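Long-range contacts in glutathione S-Transferase (Caenorhabditis elegans, PDB 1YQ1), which probably catalyses the conjugation of glutathione with electrophilic halide compounds, as expected of a sigma-class glutathione S-transferase: residues 7-12 against 34-39; 22-27 against 191-196; 90-95 against 156-161; 101-106 against 125-130. All blocks are in the same frame, centred on the assembly; numbering follows the deposited sequence.

Overall arrangement
Contacts 3 and 4 are buried helix pairs of the C-terminal domain and share helix 83-109; one pairs it in parallel with helix 157-171, the other antiparallel with helix 121-144, their centres about 19 Å apart. Contact 2 is partly buried and joins the two domains, helix 16-25 meeting the turn at 191-196, and it touches contact 3 where Ile196 packs on Leu160. Contact 1 lies at the surface of the N-terminal domain and is the only one with a hydrogen bond directly across its segments, as expected of neighbouring strands. In contact 2 Leu24 packs on Tyr193 and Ile196; aromatic rings carry much of contacts 1, 3 and 4.

Contact 1 (7-12 against 34-39)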
# COMPACT_ATOMS: atom_id res chain seq x y z
N THR A 7 -13.35 11.02 -8.33
CA THR A 7 -13.06 11.03 -9.76
C THR A 7 -12.41 9.69 -10.05
O THR A 7 -11.46 9.29 -9.37
CB THR A 7 -12.09 12.17 -10.12
OG1 THR A 7 -12.55 13.39 -9.54
CG2 THR A 7 -12.02 12.34 -11.61
N TYR A 8 -12.93 8.98 -11.05
CA TYR A 8 -12.40 7.67 -11.43
C TYR A 8 -13.10 7.13 -12.68
O TYR A 8 -14.08 7.71 -13.13
CB TYR A 8 -12.59 6.68 -10.27
CG TYR A 8 -11.84 5.39 -10.45
CD1 TYR A 8 -10.45 5.34 -10.37
CD2 TYR A 8 -12.53 4.22 -10.77
CE1 TYR A 8 -9.76 4.15 -10.59
CE2 TYR A 8 -11.84 3.03 -11.00
CZ TYR A 8 -10.47 3.00 -10.92
OH TYR A 8 -9.81 1.83 -11.20
N PHE A 9 -12.62 6.03 -13.23
CA PHE A 9 -13.18 5.48 -14.46
C PHE A 9 -14.50 4.73 -14.37
O PHE A 9 -14.94 4.34 -13.30
CB PHE A 9 -12.15 4.58 -15.12
CG PHE A 9 -10.80 5.20 -15.21
CD1 PHE A 9 -10.63 6.45 -15.79
CD2 PHE A 9 -9.69 4.55 -14.67
CE1 PHE A 9 -9.38 7.05 -15.85
CE2 PHE A 9 -8.43 5.14 -14.72
CZ PHE A 9 -8.28 6.40 -15.31
N PHE A 10 -15.11 4.52 -15.53
CA PHE A 10 -16.40 3.84 -15.64
C PHE A 10 -16.42 2.48 -14.96
O PHE A 10 -17.46 2.07 -14.45
CB PHE A 10 -16.79 3.66 -17.13
CG PHE A 10 -17.11 4.96 -17.86
CD1 PHE A 10 -18.39 5.53 -17.79
CD2 PHE A 10 -16.14 5.61 -18.63
CE1 PHE A 10 -18.68 6.71 -18.47
CE2 PHE A 10 -16.44 6.80 -19.31
CZ PHE A 10 -17.70 7.34 -19.22
N PHE A 11 -15.28 1.80 -14.92
CA PHE A 11 -15.24 0.47 -14.33
C PHE A 11 -14.95 0.40 -12.84
O PHE A 11 -14.61 1.40 -12.21
CB PHE A 11 -14.23 -0.40 -15.08
CG PHE A 11 -12.83 0.14 -15.06
CD1 PHE A 11 -12.51 1.33 -15.69
CD2 PHE A 11 -11.82 -0.55 -14.38
CE1 PHE A 11 -11.22 1.84 -15.66
CE2 PHE A 11 -10.53 -0.05 -14.35
CZ PHE A 11 -10.23 1.15 -14.99
N ARG A 12 -15.10 -0.80 -12.29
CA ARG A 12 -14.87 -1.04 -10.87
C ARG A 12 -13.45 -0.71 -10.45
O ARG A 12 -13.22 0.12 -9.56
CB ARG A 12 -15.16 -2.51 -10.55
CG ARG A 12 -16.51 -2.74 -9.96
CD ARG A 12 -17.08 -4.08 -10.34
NE ARG A 12 -16.27 -5.20 -9.89
CZ ARG A 12 -15.19 -5.65 -10.52
NH1 ARG A 12 -14.77 -5.06 -11.64
NH2 ARG A 12 -14.52 -6.68 -10.03
N MSE A 34 -14.48 8.96 -15.32
CA MSE A 34 -13.56 9.46 -16.33
C MSE A 34 -13.40 8.44 -17.44
O MSE A 34 -13.45 7.24 -17.21
CB MSE A 34 -12.20 9.76 -15.72
CG MSE A 34 -12.13 11.12 -15.06
SE MSE A 34 -12.59 12.50 -16.33
CE MSE A 34 -14.38 12.91 -15.71
N ASN A 35 -13.19 8.93 -18.65
CA ASN A 35 -13.03 8.05 -19.78
C ASN A 35 -11.59 7.56 -19.88
O ASN A 35 -10.68 8.33 -20.16
CB ASN A 35 -13.44 8.78 -21.06
CG ASN A 35 -13.93 7.83 -22.12
OD1 ASN A 35 -14.29 8.26 -23.22
ND2 ASN A 35 -13.95 6.54 -21.81
N PRO A 36 -11.38 6.27 -19.63
CA PRO A 36 -10.02 5.73 -19.71
C PRO A 36 -9.57 5.76 -21.17
O PRO A 36 -8.37 5.79 -21.47
CB PRO A 36 -10.20 4.32 -19.18
CG PRO A 36 -11.57 3.97 -19.67
CD PRO A 36 -12.35 5.21 -19.34
N ASP A 37 -10.55 5.78 -22.07
CA ASP A 37 -10.30 5.81 -23.50
C ASP A 37 -10.46 7.22 -24.05
O ASP A 37 -10.82 7.39 -25.20
CB ASP A 37 -11.29 4.90 -24.22
CG ASP A 37 -10.95 3.43 -24.07
OD1 ASP A 37 -9.76 3.10 -23.92
OD2 ASP A 37 -11.89 2.61 -24.13
N GLN A 38 -10.18 8.23 -23.23
CA GLN A 38 -10.35 9.61 -23.68
C GLN A 38 -9.62 10.62 -22.81
O GLN A 38 -9.65 11.82 -23.08
CB GLN A 38 -11.85 9.95 -23.75
CG GLN A 38 -12.22 11.44 -23.95
CD GLN A 38 -11.79 12.00 -25.31
OE1 GLN A 38 -10.64 11.85 -25.73
NE2 GLN A 38 -12.72 12.68 -25.99
N THR A 39 -8.95 10.15 -21.77
CA THR A 39 -8.22 11.07 -20.89
C THR A 39 -7.21 11.94 -21.65
O THR A 39 -6.21 11.43 -22.17
CB THR A 39 -7.48 10.29 -19.78
OG1 THR A 39 -8.44 9.71 -18.88
CG2 THR A 39 -6.54 11.22 -19.02
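Phe9 has its CG anti to the carbonyl carbon and beside the backbone N (chi1 -47°), and its ring has Met34 O at its edge and Pro36 CB over one face. Phe9 CD1 meets Met34 O at 3.3 Å, close to the ring plane, while Pro36 CB is 4.2 Å from the Phe9 centroid and 20° off the ring normal, a CH-pi contact displaced toward the rim. The side chains of Phe9 and Met34 cross at about a right angle, Met34 CB lying 3.7 Å from Phe9 CD1. Phe10 has the same first torsion choice (chi1 -68°) and crosses Pro36 at about a right angle, with Pro36 CD at the edge of its ring, 3.9 Å from Phe10 CD2. Its CE2 approaches Asn35 ND2, the ring and amide planes nearly perpendicular. Farther back along the strand, Thr7 CG2 touches Met34 CG at 3.7 Å.

The backbones are joined by Met34 N to Tyr8 O, a bond modelled at 2.6 Å although the position of that oxygen is less certain, and Phe9 CA makes a CA-H...O contact with Met34 O. Beyond the strand end the turn is closed internally at Asn35 O, which accepts from Gln38 N and from Thr39 OG1 (2.9 Å) on opposite faces of its carbonyl plane. Arg19 of helix 16-25 holds Phe9 O and Phe11 O, and Leu14 N bonds to Tyr8 OH. Parallel pairing of strands 4-9 and 30-34, connected through helix 16-25, is the opening beta-alpha-beta crossover of the thioredoxin-like domain of glutathione transferases.

Contact 2 (22-27 against 191-196)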
# COMPACT_ATOMS: atom_id res chain seq x y z
N PHE A 22 -18.80 4.60 0.62
CA PHE A 22 -19.70 5.73 0.72
C PHE A 22 -21.15 5.27 0.88
O PHE A 22 -21.97 5.96 1.49
CB PHE A 22 -19.61 6.58 -0.54
CG PHE A 22 -18.53 7.62 -0.50
CD1 PHE A 22 -18.59 8.66 0.40
CD2 PHE A 22 -17.51 7.60 -1.44
CE1 PHE A 22 -17.67 9.70 0.37
CE2 PHE A 22 -16.57 8.63 -1.48
CZ PHE A 22 -16.65 9.69 -0.57
N HIS A 23 -21.47 4.12 0.30
CA HIS A 23 -22.82 3.57 0.39
C HIS A 23 -22.97 2.84 1.71
O HIS A 23 -23.85 3.15 2.51
CB HIS A 23 -23.08 2.66 -0.81
CG HIS A 23 -23.12 3.40 -2.11
ND1 HIS A 23 -24.11 4.32 -2.41
CD2 HIS A 23 -22.25 3.44 -3.14
CE1 HIS A 23 -23.83 4.90 -3.56
NE2 HIS A 23 -22.71 4.38 -4.03
N LEU A 24 -22.08 1.89 1.96
CA LEU A 24 -22.08 1.13 3.20
C LEU A 24 -22.16 2.10 4.39
O LEU A 24 -22.74 1.78 5.42
CB LEU A 24 -20.80 0.30 3.27
CG LEU A 24 -20.23 -0.31 4.55
CD1 LEU A 24 -19.19 0.64 5.12
CD2 LEU A 24 -21.32 -0.63 5.54
N ALA A 25 -21.59 3.28 4.23
CA ALA A 25 -21.61 4.28 5.29
C ALA A 25 -22.91 5.06 5.25
O ALA A 25 -23.57 5.26 6.26
CB ALA A 25 -20.43 5.22 5.14
N GLY A 26 -23.28 5.50 4.05
CA GLY A 26 -24.51 6.25 3.90
C GLY A 26 -24.25 7.72 3.69
O GLY A 26 -25.18 8.54 3.68
N VAL A 27 -22.99 8.08 3.52
CA VAL A 27 -22.71 9.48 3.29
C VAL A 27 -22.85 9.72 1.80
O VAL A 27 -22.47 8.89 0.97
CB VAL A 27 -21.31 9.91 3.80
CG1 VAL A 27 -20.68 8.77 4.56
CG2 VAL A 27 -20.45 10.45 2.66
N ASN A 191 -21.70 -8.08 0.07
CA ASN A 191 -22.65 -7.70 -0.98
C ASN A 191 -24.05 -7.44 -0.42
O ASN A 191 -24.74 -6.48 -0.82
CB ASN A 191 -22.72 -8.82 -2.01
CG ASN A 191 -21.41 -9.03 -2.73
OD1 ASN A 191 -21.12 -10.14 -3.20
ND2 ASN A 191 -20.61 -7.97 -2.85
N SER A 192 -24.46 -8.30 0.50
CA SER A 192 -25.76 -8.23 1.14
C SER A 192 -25.84 -7.19 2.24
O SER A 192 -26.93 -6.83 2.69
CB SER A 192 -26.11 -9.59 1.72
OG SER A 192 -25.03 -10.09 2.49
N TYR A 193 -24.69 -6.70 2.68
CA TYR A 193 -24.66 -5.71 3.74
C TYR A 193 -25.57 -4.51 3.44
O TYR A 193 -25.51 -3.94 2.35
CB TYR A 193 -23.23 -5.22 3.95
CG TYR A 193 -22.96 -4.72 5.36
CD1 TYR A 193 -23.37 -3.45 5.76
CD2 TYR A 193 -22.34 -5.54 6.30
CE1 TYR A 193 -23.16 -3.01 7.04
CE2 TYR A 193 -22.14 -5.11 7.60
CZ TYR A 193 -22.55 -3.84 7.96
OH TYR A 193 -22.37 -3.41 9.25
N PRO A 194 -26.42 -4.13 4.40
CA PRO A 194 -27.31 -2.99 4.17
C PRO A 194 -26.55 -1.76 3.67
O PRO A 194 -25.57 -1.31 4.28
CB PRO A 194 -27.95 -2.78 5.54
CG PRO A 194 -26.93 -3.34 6.50
CD PRO A 194 -26.51 -4.59 5.79
N GLY A 195 -27.02 -1.21 2.55
CA GLY A 195 -26.39 -0.06 1.94
C GLY A 195 -25.68 -0.55 0.69
O GLY A 195 -25.91 -0.05 -0.41
N ILE A 196 -24.81 -1.54 0.87
CA ILE A 196 -24.08 -2.11 -0.24
C ILE A 196 -25.09 -2.84 -1.10
O ILE A 196 -25.12 -2.65 -2.31
CB ILE A 196 -23.01 -3.12 0.25
CG1 ILE A 196 -21.90 -2.38 1.01
CG2 ILE A 196 -22.44 -3.89 -0.92
CD1 ILE A 196 -20.79 -3.28 1.52
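Leu24 meets the CD1-CE1 bond of the Tyr193 ring obliquely with its CD2 methyl, 3.4 Å from CE1 and nearly as close to CD1. Chi1 (162°) sets its CG anti to the backbone N, and of its two branches CD2 is the one that touches the tyrosine. Leu24 CB packs on Ile196 CG1 at 3.7 Å, with the CD1 methyl of Ile196 slightly farther off. Leu24 therefore touches both Tyr193 and Ile196, by CD2 and CB respectively, and Phe78 adds a further apolar neighbour.

The contact bridges the two domains of the glutathione transferase fold, since the helix belongs to the thioredoxin-like N-terminal domain and the turn connects helices 181-191 and 196-202 of the all-helical C-terminal domain. At the turn the backbones come together most closely, Leu24 CA and Gly195 CA lying 4.6 Å apart. Gly195, at the N-cap position of helix 196-202, adopts a positive phi of 107°, and with no beta carbon it lies against the carbonyl of His23 and the backbone of Leu24. His23 CB in turn approaches Gly195 O at 3.9 Å, while its imidazole leads away to stack on Tyr199. On the other flank Tyr193 OH is satisfied by a hydrogen bond to Asp154 OD2, and Ile196 CD1 continues inward to Leu160 CD1.

Contact 3 (90-95 against 156-161); sequences DAVHDL and TFADLV
Two nearly parallel helices of the all-helical C-terminal domain meet here, helix 83-109 giving His93 and helix 157-171 giving Phe157, with the short axes 9.1 Å apart and crossing at 15°. His93 CA and Ala158 CA are the closest such pair, 5.6 Å apart. Phe157 holds its CG between the backbone N and the carbonyl carbon, the crowded position (chi1 81°). Its CE1 lies 3.6 Å from His93 CD2. The imidazole is at the edge of the phenyl ring, near its plane; the two ring planes are 65° apart. His93, with CG anti to the backbone N, also receives Val161 CG2 at its CD2, 3.8 Å away. Asp90 OD1 lies at the same edge of Phe157, 4.0 Å from the neighbouring atom CZ; it forms a salt bridge with Arg70 of the same chain, while Arg70 of the second subunit is a weak, long partner of the carboxylate. Val92 and Ala158 point toward each other, but their modelled spacing is doubtful.

Helix 157-171 starts with the Thr-Phe-Ala-Asp capping-box sequence, but the Thr156 side chain makes no capping bond; the reverse bond, Thr156 N to Asp159 OD2, is present but weak. Leu69 of helix 65-76 packs on His93, Phe157 and Val161, Leu138 of helix 121-144 on Val92, and Ala67 of the second subunit on Asp90 and Ala91, so helix 83-109 lies between helices of its own chain and the dimer partner.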
# COMPACT_ATOMS: atom_id res chain seq x y z
N ASP A 90 -5.26 -2.44 7.93
CA ASP A 90 -4.23 -1.85 7.09
C ASP A 90 -3.36 -2.94 6.51
O ASP A 90 -2.96 -2.88 5.35
CB ASP A 90 -3.35 -0.90 7.88
CG ASP A 90 -4.03 0.41 8.17
OD1 ASP A 90 -4.88 0.82 7.35
OD2 ASP A 90 -3.71 1.05 9.19
N ALA A 91 -3.06 -3.93 7.33
CA ALA A 91 -2.22 -5.04 6.91
C ALA A 91 -2.90 -5.93 5.91
O ALA A 91 -2.31 -6.32 4.92
CB ALA A 91 -1.80 -5.86 8.12
N VAL A 92 -4.16 -6.27 6.15
CA VAL A 92 -4.86 -7.14 5.22
C VAL A 92 -4.97 -6.37 3.91
O VAL A 92 -4.90 -6.97 2.84
CB VAL A 92 -6.26 -7.55 5.78
CG1 VAL A 92 -7.13 -6.35 5.91
CG2 VAL A 92 -6.93 -8.60 4.89
N HIS A 93 -5.11 -5.05 3.99
CA HIS A 93 -5.20 -4.23 2.78
C HIS A 93 -3.90 -4.30 1.96
O HIS A 93 -3.93 -4.47 0.74
CB HIS A 93 -5.51 -2.77 3.12
CG HIS A 93 -5.63 -1.88 1.92
ND1 HIS A 93 -4.55 -1.25 1.35
CD2 HIS A 93 -6.70 -1.54 1.17
CE1 HIS A 93 -4.95 -0.56 0.30
NE2 HIS A 93 -6.25 -0.72 0.17
N ASP A 94 -2.77 -4.16 2.64
CA ASP A 94 -1.47 -4.25 1.99
C ASP A 94 -1.33 -5.61 1.31
O ASP A 94 -0.80 -5.72 0.21
CB ASP A 94 -0.36 -4.10 3.03
CG ASP A 94 -0.08 -2.65 3.41
OD1 ASP A 94 -0.96 -1.78 3.19
OD2 ASP A 94 1.03 -2.39 3.95
N LEU A 95 -1.80 -6.65 1.97
CA LEU A 95 -1.71 -8.00 1.43
C LEU A 95 -2.45 -8.07 0.11
O LEU A 95 -1.92 -8.53 -0.90
CB LEU A 95 -2.32 -9.01 2.42
CG LEU A 95 -2.21 -10.45 1.93
CD1 LEU A 95 -0.77 -10.88 2.02
CD2 LEU A 95 -3.12 -11.34 2.73
N THR A 156 -15.27 -4.03 7.64
CA THR A 156 -14.15 -3.08 7.59
C THR A 156 -13.88 -2.77 6.13
O THR A 156 -14.23 -3.57 5.25
CB THR A 156 -12.87 -3.69 8.20
OG1 THR A 156 -13.09 -5.08 8.47
CG2 THR A 156 -12.50 -3.00 9.48
N PHE A 157 -13.25 -1.63 5.85
CA PHE A 157 -12.96 -1.29 4.46
C PHE A 157 -12.05 -2.35 3.85
O PHE A 157 -11.91 -2.40 2.63
CB PHE A 157 -12.35 0.12 4.34
CG PHE A 157 -10.87 0.20 4.63
CD1 PHE A 157 -9.94 -0.30 3.73
CD2 PHE A 157 -10.41 0.83 5.78
CE1 PHE A 157 -8.58 -0.17 3.97
CE2 PHE A 157 -9.05 0.98 6.02
CZ PHE A 157 -8.13 0.47 5.11
N ALA A 158 -11.45 -3.19 4.69
CA ALA A 158 -10.58 -4.25 4.22
C ALA A 158 -11.40 -5.29 3.48
O ALA A 158 -10.98 -5.79 2.44
CB ALA A 158 -9.87 -4.90 5.38
N ASP A 159 -12.57 -5.62 4.03
CA ASP A 159 -13.46 -6.61 3.43
C ASP A 159 -13.89 -6.11 2.07
O ASP A 159 -13.88 -6.84 1.08
CB ASP A 159 -14.70 -6.85 4.29
CG ASP A 159 -14.39 -7.48 5.64
OD1 ASP A 159 -13.88 -8.63 5.67
OD2 ASP A 159 -14.65 -6.82 6.66
N LEU A 160 -14.29 -4.84 2.03
CA LEU A 160 -14.74 -4.24 0.79
C LEU A 160 -13.71 -4.56 -0.28
O LEU A 160 -14.03 -5.15 -1.32
CB LEU A 160 -14.88 -2.72 0.98
CG LEU A 160 -16.28 -2.14 1.27
CD1 LEU A 160 -17.07 -3.04 2.17
CD2 LEU A 160 -16.14 -0.75 1.89
N VAL A 161 -12.46 -4.22 0.01
CA VAL A 161 -11.35 -4.45 -0.91
C VAL A 161 -11.17 -5.91 -1.31
O VAL A 161 -10.93 -6.22 -2.47
CB VAL A 161 -10.03 -3.89 -0.29
CG1 VAL A 161 -8.97 -4.94 -0.26
CG2 VAL A 161 -9.56 -2.68 -1.05

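Contact 4 (101-106 against 125-130); sequences AEFKKF and EFFLPA
Phe106 and Phe127 stack face to face, offset, with centroids 4.5 Å apart and planes 9° from parallel. The beta carbons of both point toward the partner helix, and both CG atoms are anti to the backbone N (chi1 -172° for Phe106, 167° for Phe127). The offset is unequal: Phe106 CD2 lies over the centre of the Phe127 ring, whereas Phe127 CG sits toward the rim of Phe106. Phe127 CB adds a CH-pi contact, 4.3 Å from the Phe106 centroid, and Phe106 CB reaches Phe127 CD1 at 3.8 Å. One turn earlier on the same helix, Phe103 presents its CD1 edge to Phe127 CE1 at 4.3 Å, and Phe127 CE1 also lies 3.9 Å from Phe103 CA.

This is antiparallel packing of helices 83-109 and 121-144, the long helical pair of the glutathione transferase C-terminal domain, with short axes 10.0 Å apart. The second helix is irregular here: Phe126 N lacks the bond to the turn before, Pro129 has no N-H, and Ala130 N bonds to Phe127 O. Beside the rings the contact is partly polar. Glu102 bends at chi2, and its CG lies against Ala130 CB at 4.1 Å while the carboxylate turns to a water. That water donates to Phe126 O at 3.2 Å and, weakly, to Glu102 OE1, bridging the helices where no direct hydrogen bond crosses. On the inner side Leu174 packs against Phe103, Phe106 and Phe127, and Phe103 meets Tyr172 edge-to-face.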
# COMPACT_ATOMS: atom_id res chain seq x y z
N ALA A 101 -1.14 -6.98 -7.38
CA ALA A 101 0.00 -6.90 -8.28
C ALA A 101 0.32 -8.23 -8.97
O ALA A 101 0.84 -8.24 -10.08
CB ALA A 101 1.22 -6.42 -7.51
N GLU A 102 0.01 -9.35 -8.34
CA GLU A 102 0.29 -10.63 -8.98
C GLU A 102 -0.78 -10.88 -10.03
O GLU A 102 -0.48 -11.26 -11.15
CB GLU A 102 0.30 -11.78 -7.96
CG GLU A 102 1.33 -11.62 -6.86
CD GLU A 102 2.75 -11.42 -7.39
OE1 GLU A 102 3.06 -11.96 -8.47
OE2 GLU A 102 3.54 -10.71 -6.72
N PHE A 103 -2.04 -10.66 -9.65
CA PHE A 103 -3.15 -10.87 -10.57
C PHE A 103 -2.95 -10.14 -11.88
O PHE A 103 -3.21 -10.69 -12.95
CB PHE A 103 -4.47 -10.40 -9.95
CG PHE A 103 -5.62 -10.44 -10.91
CD1 PHE A 103 -5.99 -11.64 -11.51
CD2 PHE A 103 -6.31 -9.28 -11.24
CE1 PHE A 103 -7.04 -11.69 -12.42
CE2 PHE A 103 -7.36 -9.31 -12.15
CZ PHE A 103 -7.73 -10.52 -12.73
N LYS A 104 -2.51 -8.89 -11.80
CA LYS A 104 -2.28 -8.11 -13.00
C LYS A 104 -1.21 -8.86 -13.77
O LYS A 104 -1.37 -9.18 -14.95
CB LYS A 104 -1.79 -6.71 -12.65
CG LYS A 104 -2.58 -6.03 -11.53
CD LYS A 104 -4.05 -5.78 -11.89
CE LYS A 104 -4.35 -4.28 -12.07
NZ LYS A 104 -3.96 -3.45 -10.88
N LYS A 105 -0.12 -9.18 -13.07
CA LYS A 105 1.01 -9.91 -13.64
C LYS A 105 0.56 -11.16 -14.37
O LYS A 105 1.31 -11.72 -15.14
CB LYS A 105 2.01 -10.31 -12.56
CG LYS A 105 3.18 -9.35 -12.40
CD LYS A 105 4.23 -9.91 -11.44
CE LYS A 105 5.57 -9.22 -11.64
NZ LYS A 105 6.07 -9.40 -13.05
N PHE A 106 -0.66 -11.60 -14.11
CA PHE A 106 -1.18 -12.79 -14.76
C PHE A 106 -2.07 -12.39 -15.92
O PHE A 106 -1.76 -12.69 -17.06
CB PHE A 106 -2.00 -13.62 -13.78
CG PHE A 106 -2.41 -14.95 -14.32
CD1 PHE A 106 -1.49 -15.76 -14.98
CD2 PHE A 106 -3.71 -15.41 -14.14
CE1 PHE A 106 -1.86 -17.03 -15.45
CE2 PHE A 106 -4.09 -16.68 -14.61
CZ PHE A 106 -3.16 -17.48 -15.26
N GLU A 125 1.35 -21.48 -12.83
CA GLU A 125 1.85 -22.33 -11.73
C GLU A 125 3.00 -21.51 -11.16
O GLU A 125 4.13 -21.97 -10.99
CB GLU A 125 2.39 -23.65 -12.28
CG GLU A 125 1.58 -24.25 -13.44
CD GLU A 125 0.09 -24.39 -13.13
OE1 GLU A 125 -0.35 -23.97 -12.04
OE2 GLU A 125 -0.64 -24.93 -14.00
N PHE A 126 2.66 -20.26 -10.87
CA PHE A 126 3.57 -19.20 -10.41
C PHE A 126 2.52 -18.24 -9.80
O PHE A 126 2.74 -17.59 -8.77
CB PHE A 126 4.21 -18.65 -11.69
CG PHE A 126 5.21 -17.55 -11.50
CD1 PHE A 126 4.84 -16.33 -10.96
CD2 PHE A 126 6.50 -17.70 -12.00
CE1 PHE A 126 5.75 -15.26 -10.93
CE2 PHE A 126 7.41 -16.65 -11.98
CZ PHE A 126 7.04 -15.42 -11.45
N PHE A 127 1.35 -18.20 -10.44
CA PHE A 127 0.23 -17.37 -10.01
C PHE A 127 -0.53 -18.05 -8.88
O PHE A 127 -0.87 -17.41 -7.88
CB PHE A 127 -0.73 -17.12 -11.17
CG PHE A 127 -2.05 -16.55 -10.74
CD1 PHE A 127 -2.15 -15.22 -10.34
CD2 PHE A 127 -3.19 -17.35 -10.69
CE1 PHE A 127 -3.36 -14.70 -9.90
CE2 PHE A 127 -4.41 -16.83 -10.24
CZ PHE A 127 -4.49 -15.50 -9.85
N LEU A 128 -0.80 -19.34 -9.04
CA LEU A 128 -1.51 -20.11 -8.01
C LEU A 128 -0.79 -20.11 -6.67
O LEU A 128 -1.41 -19.93 -5.62
CB LEU A 128 -1.72 -21.55 -8.48
CG LEU A 128 -2.76 -21.74 -9.58
CD1 LEU A 128 -2.63 -23.12 -10.18
CD2 LEU A 128 -4.16 -21.51 -9.02
N PRO A 129 0.53 -20.33 -6.67
CA PRO A 129 1.27 -20.33 -5.40
C PRO A 129 1.17 -18.98 -4.70
O PRO A 129 1.42 -18.86 -3.50
CB PRO A 129 2.70 -20.68 -5.83
CG PRO A 129 2.76 -20.20 -7.25
CD PRO A 129 1.43 -20.61 -7.80
N ALA A 130 0.82 -17.95 -5.46
CA ALA A 130 0.65 -16.60 -4.91
C ALA A 130 -0.82 -16.52 -4.56
O ALA A 130 -1.21 -16.05 -3.48
CB ALA A 130 1.00 -15.56 -5.97
O HOH W 1 4.45 -14.99 -8.15